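Local structure of DUF6844 domain-containing protein (Francisella tularensis subsp. tularensis, 4QVR) at residues Ile147-Ala159 and Ser240-Leu252. The protein is of unknown function, a DUF6844-family protein of a pathogenic bacterium that probably carries a signal peptide. Residues are numbered along the deposited sequence; the frame is centred on the assembly and turned at random.
Sequences IKAQAEYISFISA and SLTTGFGNLSGLL
Tyr153 and Ile154 carry a buried helix-helix contact in which the C-terminal part of helix 134-159 lies, roughly antiparallel (142°), against the end of helix 224-246 and the turn leading into strand 251-261. It illustrates how a residue without a side chain lets two helices close up: the CA atoms of Ile154 and Gly244 stand 4.7 Å apart. Ile154 CG1 settles 3.6 Å from Gly244 O. Small residues repeat the effect one turn along, where Ser158 faces Ser240. Ile154 spreads its branches over the neighbouring helix. With CG1 anti to the carbonyl carbon and the chain extended beyond it, Ile154 CD1 comes 3.6 Å from Phe245 CD1, meeting the ring obliquely, while Ile154 CG2, on the other branch, meets Leu241 CD2 at 3.9 Å.

Tyr153 heads for the turn instead, its CG anti to the backbone N (chi1 167°). Leu251 CD1 lies over one face of the ring, Asn247 CB comes in at the edge, and the hydroxyl accepts a bent hydrogen bond from Asn247 ND2 (3.0 Å from Tyr153 OH, 147° at the hydrogen). Lys278 NZ hydrogen-bonds to Asn247 OD1, which probably fixes the flip of the amide. Leu251 CD2 tucks 3.8 Å from Gln150 CA, and Leu248 CD2 packs on Gln150 CB; Gln150 OE1 is hydrogen-bonded to Tyr413 OH. The whole is a close-packed antiparallel helix pair with small residues at the interface, continued by a helix-to-strand turn into an antiparallel sheet.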
loop_
_atom_site.group_PDB
_atom_site.type_symbol
_atom_site.label_atom_id
_atom_site.label_comp_id
_atom_site.label_asym_id
_atom_site.label_seq_id
_atom_site.Cartn_x
_atom_site.Cartn_y
_atom_site.Cartn_z
ATOM N N ILE A 147 -3.753 2.889 1.431
ATOM C CA ILE A 147 -3.594 4.342 1.417
ATOM C C ILE A 147 -3.472 4.895 2.814
ATOM O O ILE A 147 -2.749 5.864 3.059
ATOM C CB ILE A 147 -4.769 5.027 0.659
ATOM C CG1 ILE A 147 -4.528 4.933 -0.853
ATOM C CG2 ILE A 147 -4.888 6.484 1.038
ATOM C CD1 ILE A 147 -5.669 5.485 -1.691
ATOM N N LYS A 148 -4.184 4.282 3.738
ATOM C CA LYS A 148 -4.126 4.700 5.138
ATOM C C LYS A 148 -2.747 4.375 5.708
ATOM O O LYS A 148 -2.141 5.179 6.408
ATOM C CB LYS A 148 -5.216 3.998 5.899
ATOM C CG LYS A 148 -5.421 4.463 7.325
ATOM C CD LYS A 148 -6.717 3.835 7.806
ATOM C CE LYS A 148 -7.158 4.384 9.142
ATOM N NZ LYS A 148 -6.158 4.110 10.192
ATOM N N ALA A 149 -2.231 3.208 5.371
ATOM C CA ALA A 149 -0.908 2.824 5.838
ATOM C C ALA A 149 0.117 3.769 5.253
ATOM O O ALA A 149 1.015 4.211 5.956
ATOM C CB ALA A 149 -0.591 1.377 5.455
ATOM N N GLN A 150 -0.014 4.091 3.968
ATOM C CA GLN A 150 0.946 5.017 3.347
ATOM C C GLN A 150 0.922 6.381 3.989
ATOM O O GLN A 150 1.973 7.003 4.225
ATOM C CB GLN A 150 0.668 5.188 1.872
ATOM C CG GLN A 150 1.039 3.958 1.078
ATOM C CD GLN A 150 0.663 4.038 -0.398
ATOM O OE1 GLN A 150 -0.087 4.898 -0.833
ATOM N NE2 GLN A 150 1.161 3.093 -1.156
ATOM N N ALA A 151 -0.267 6.830 4.321
ATOM C CA ALA A 151 -0.433 8.166 4.876
ATOM C C ALA A 151 0.113 8.244 6.292
ATOM O O ALA A 151 0.704 9.267 6.687
ATOM C CB ALA A 151 -1.906 8.573 4.811
ATOM N N GLU A 152 -0.044 7.164 7.052
ATOM C CA GLU A 152 0.474 7.112 8.423
ATOM C C GLU A 152 1.994 7.079 8.464
ATOM O O GLU A 152 2.608 7.686 9.350
ATOM C CB GLU A 152 -0.159 5.958 9.196
ATOM C CG GLU A 152 -1.644 6.248 9.420
ATOM C CD GLU A 152 -2.376 5.205 10.224
ATOM O OE1 GLU A 152 -1.832 4.100 10.441
ATOM O OE2 GLU A 152 -3.528 5.497 10.625
ATOM N N TYR A 153 2.595 6.387 7.505
ATOM C CA TYR A 153 4.046 6.363 7.360
ATOM C C TYR A 153 4.547 7.786 7.070
ATOM O O TYR A 153 5.454 8.254 7.713
ATOM C CB TYR A 153 4.493 5.402 6.251
ATOM C CG TYR A 153 5.940 5.593 5.886
ATOM C CD1 TYR A 153 6.957 5.136 6.709
ATOM C CD2 TYR A 153 6.301 6.229 4.719
ATOM C CE1 TYR A 153 8.302 5.338 6.387
ATOM C CE2 TYR A 153 7.632 6.431 4.395
ATOM C CZ TYR A 153 8.626 5.996 5.235
ATOM O OH TYR A 153 9.950 6.213 4.891
ATOM N N ILE A 154 3.928 8.485 6.124
ATOM C CA ILE A 154 4.337 9.852 5.809
ATOM C C ILE A 154 4.210 10.776 7.013
ATOM O O ILE A 154 5.113 11.563 7.313
ATOM C CB ILE A 154 3.549 10.393 4.600
ATOM C CG1 ILE A 154 3.973 9.606 3.351
ATOM C CG2 ILE A 154 3.830 11.882 4.392
ATOM C CD1 ILE A 154 3.100 9.859 2.143
ATOM N N SER A 155 3.104 10.646 7.719
ATOM C CA SER A 155 2.834 11.438 8.907
ATOM C C SER A 155 3.912 11.195 9.971
ATOM O O SER A 155 4.375 12.106 10.632
ATOM C CB SER A 155 1.452 11.054 9.452
ATOM O OG SER A 155 1.082 11.856 10.555
ATOM N N PHE A 156 4.300 9.943 10.113
ATOM C CA PHE A 156 5.328 9.535 11.049
ATOM C C PHE A 156 6.670 10.138 10.615
ATOM O O PHE A 156 7.407 10.669 11.425
ATOM C CB PHE A 156 5.380 8.012 11.085
ATOM C CG PHE A 156 6.357 7.481 12.054
ATOM C CD1 PHE A 156 7.709 7.440 11.734
ATOM C CD2 PHE A 156 5.933 7.011 13.291
ATOM C CE1 PHE A 156 8.634 6.961 12.642
ATOM C CE2 PHE A 156 6.855 6.526 14.205
ATOM C CZ PHE A 156 8.208 6.505 13.882
ATOM N N ILE A 157 6.991 10.055 9.332
ATOM C CA ILE A 157 8.201 10.683 8.833
ATOM C C ILE A 157 8.200 12.202 9.086
ATOM O O ILE A 157 9.221 12.758 9.504
ATOM C CB ILE A 157 8.400 10.409 7.328
ATOM C CG1 ILE A 157 8.767 8.953 7.119
ATOM C CG2 ILE A 157 9.504 11.286 6.751
ATOM C CD1 ILE A 157 10.002 8.533 7.898
ATOM N N SER A 158 7.068 12.865 8.862
ATOM C CA SER A 158 6.999 14.332 9.043
ATOM C C SER A 158 7.274 14.798 10.470
ATOM O O SER A 158 7.757 15.905 10.681
ATOM C CB SER A 158 5.645 14.889 8.601
ATOM O OG SER A 158 4.611 14.483 9.490
ATOM N N ALA A 159 6.960 13.957 11.445
ATOM C CA ALA A 159 7.177 14.287 12.847
ATOM C C ALA A 159 8.640 14.089 13.314
ATOM O O ALA A 159 9.156 14.881 14.109
ATOM C CB ALA A 159 6.238 13.455 13.703
ATOM N N SER A 240 10.031 17.810 5.150
ATOM C CA SER A 240 9.513 16.582 5.760
ATOM C C SER A 240 8.628 15.752 4.854
ATOM O O SER A 240 8.809 14.548 4.735
ATOM C CB SER A 240 8.675 16.921 6.987
ATOM O OG SER A 240 9.500 17.237 8.069
ATOM N N LEU A 241 7.644 16.409 4.252
ATOM C CA LEU A 241 6.684 15.758 3.384
ATOM C C LEU A 241 7.292 15.232 2.110
ATOM O O LEU A 241 6.910 14.158 1.640
ATOM C CB LEU A 241 5.553 16.717 3.053
ATOM C CG LEU A 241 4.640 17.016 4.249
ATOM C CD1 LEU A 241 3.643 18.135 3.940
ATOM C CD2 LEU A 241 3.936 15.730 4.653
ATOM N N THR A 242 8.209 16.002 1.537
ATOM C CA THR A 242 8.901 15.593 0.322
ATOM C C THR A 242 9.706 14.328 0.594
ATOM O O THR A 242 9.801 13.470 -0.241
ATOM C CB THR A 242 9.845 16.697 -0.195
ATOM O OG1 THR A 242 9.065 17.825 -0.596
ATOM C CG2 THR A 242 10.611 16.233 -1.411
ATOM N N THR A 243 10.291 14.226 1.774
ATOM C CA THR A 243 11.071 13.067 2.107
ATOM C C THR A 243 10.122 11.876 2.238
ATOM O O THR A 243 10.384 10.817 1.683
ATOM C CB THR A 243 11.888 13.319 3.374
ATOM O OG1 THR A 243 12.842 14.353 3.102
ATOM C CG2 THR A 243 12.629 12.050 3.806
ATOM N N GLY A 244 8.998 12.094 2.939
ATOM C CA GLY A 244 7.972 11.101 3.108
ATOM C C GLY A 244 7.352 10.566 1.823
ATOM O O GLY A 244 7.194 9.350 1.682
ATOM N N PHE A 245 6.964 11.447 0.898
ATOM C CA PHE A 245 6.408 10.990 -0.382
ATOM C C PHE A 245 7.470 10.280 -1.213
ATOM O O PHE A 245 7.167 9.289 -1.880
ATOM C CB PHE A 245 5.820 12.134 -1.198
ATOM C CG PHE A 245 4.541 12.669 -0.652
ATOM C CD1 PHE A 245 3.380 11.939 -0.761
ATOM C CD2 PHE A 245 4.483 13.909 -0.058
ATOM C CE1 PHE A 245 2.188 12.428 -0.274
ATOM C CE2 PHE A 245 3.288 14.399 0.427
ATOM C CZ PHE A 245 2.145 13.654 0.327
ATOM N N GLY A 246 8.708 10.778 -1.179
ATOM C CA GLY A 246 9.799 10.149 -1.929
ATOM C C GLY A 246 10.097 8.711 -1.461
ATOM O O GLY A 246 10.466 7.853 -2.254
ATOM N N ASN A 247 9.924 8.446 -0.174
ATOM C CA ASN A 247 10.180 7.121 0.384
ATOM C C ASN A 247 9.089 6.089 0.158
ATOM O O ASN A 247 9.275 4.929 0.515
ATOM C CB ASN A 247 10.377 7.235 1.889
ATOM C CG ASN A 247 11.605 8.016 2.263
ATOM O OD1 ASN A 247 12.368 8.419 1.408
ATOM N ND2 ASN A 247 11.802 8.228 3.556
ATOM N N LEU A 248 7.935 6.482 -0.381
ATOM C CA LEU A 248 6.854 5.522 -0.586
ATOM C C LEU A 248 7.265 4.334 -1.376
ATOM O O LEU A 248 6.753 3.255 -1.176
ATOM C CB LEU A 248 5.632 6.146 -1.270
ATOM C CG LEU A 248 4.738 6.986 -0.387
ATOM C CD1 LEU A 248 3.531 7.452 -1.187
ATOM C CD2 LEU A 248 4.326 6.198 0.839
ATOM N N SER A 249 8.179 4.536 -2.297
ATOM C CA SER A 249 8.671 3.467 -3.130
ATOM C C SER A 249 9.375 2.396 -2.302
ATOM O O SER A 249 9.607 1.302 -2.810
ATOM C CB SER A 249 9.587 4.047 -4.209
ATOM O OG SER A 249 10.543 4.908 -3.609
ATOM N N GLY A 250 9.705 2.694 -1.041
ATOM C CA GLY A 250 10.337 1.713 -0.131
ATOM C C GLY A 250 9.331 1.124 0.858
ATOM O O GLY A 250 9.631 0.185 1.584
ATOM N N LEU A 251 8.129 1.675 0.891
ATOM C CA LEU A 251 7.086 1.170 1.809
ATOM C C LEU A 251 6.362 0.036 1.074
ATOM O O LEU A 251 5.657 0.255 0.114
ATOM C CB LEU A 251 6.118 2.274 2.203
ATOM C CG LEU A 251 5.162 1.869 3.326
ATOM C CD1 LEU A 251 5.910 1.747 4.645
ATOM C CD2 LEU A 251 4.078 2.897 3.476
ATOM N N LEU A 252 6.549 -1.181 1.534
ATOM C CA LEU A 252 6.033 -2.346 0.835
ATOM C C LEU A 252 5.065 -3.196 1.677
ATOM O O LEU A 252 5.313 -3.394 2.864
ATOM C CB LEU A 252 7.255 -3.182 0.531
ATOM C CG LEU A 252 7.239 -4.317 -0.457
ATOM C CD1 LEU A 252 7.167 -3.726 -1.857
ATOM C CD2 LEU A 252 8.514 -5.120 -0.278
#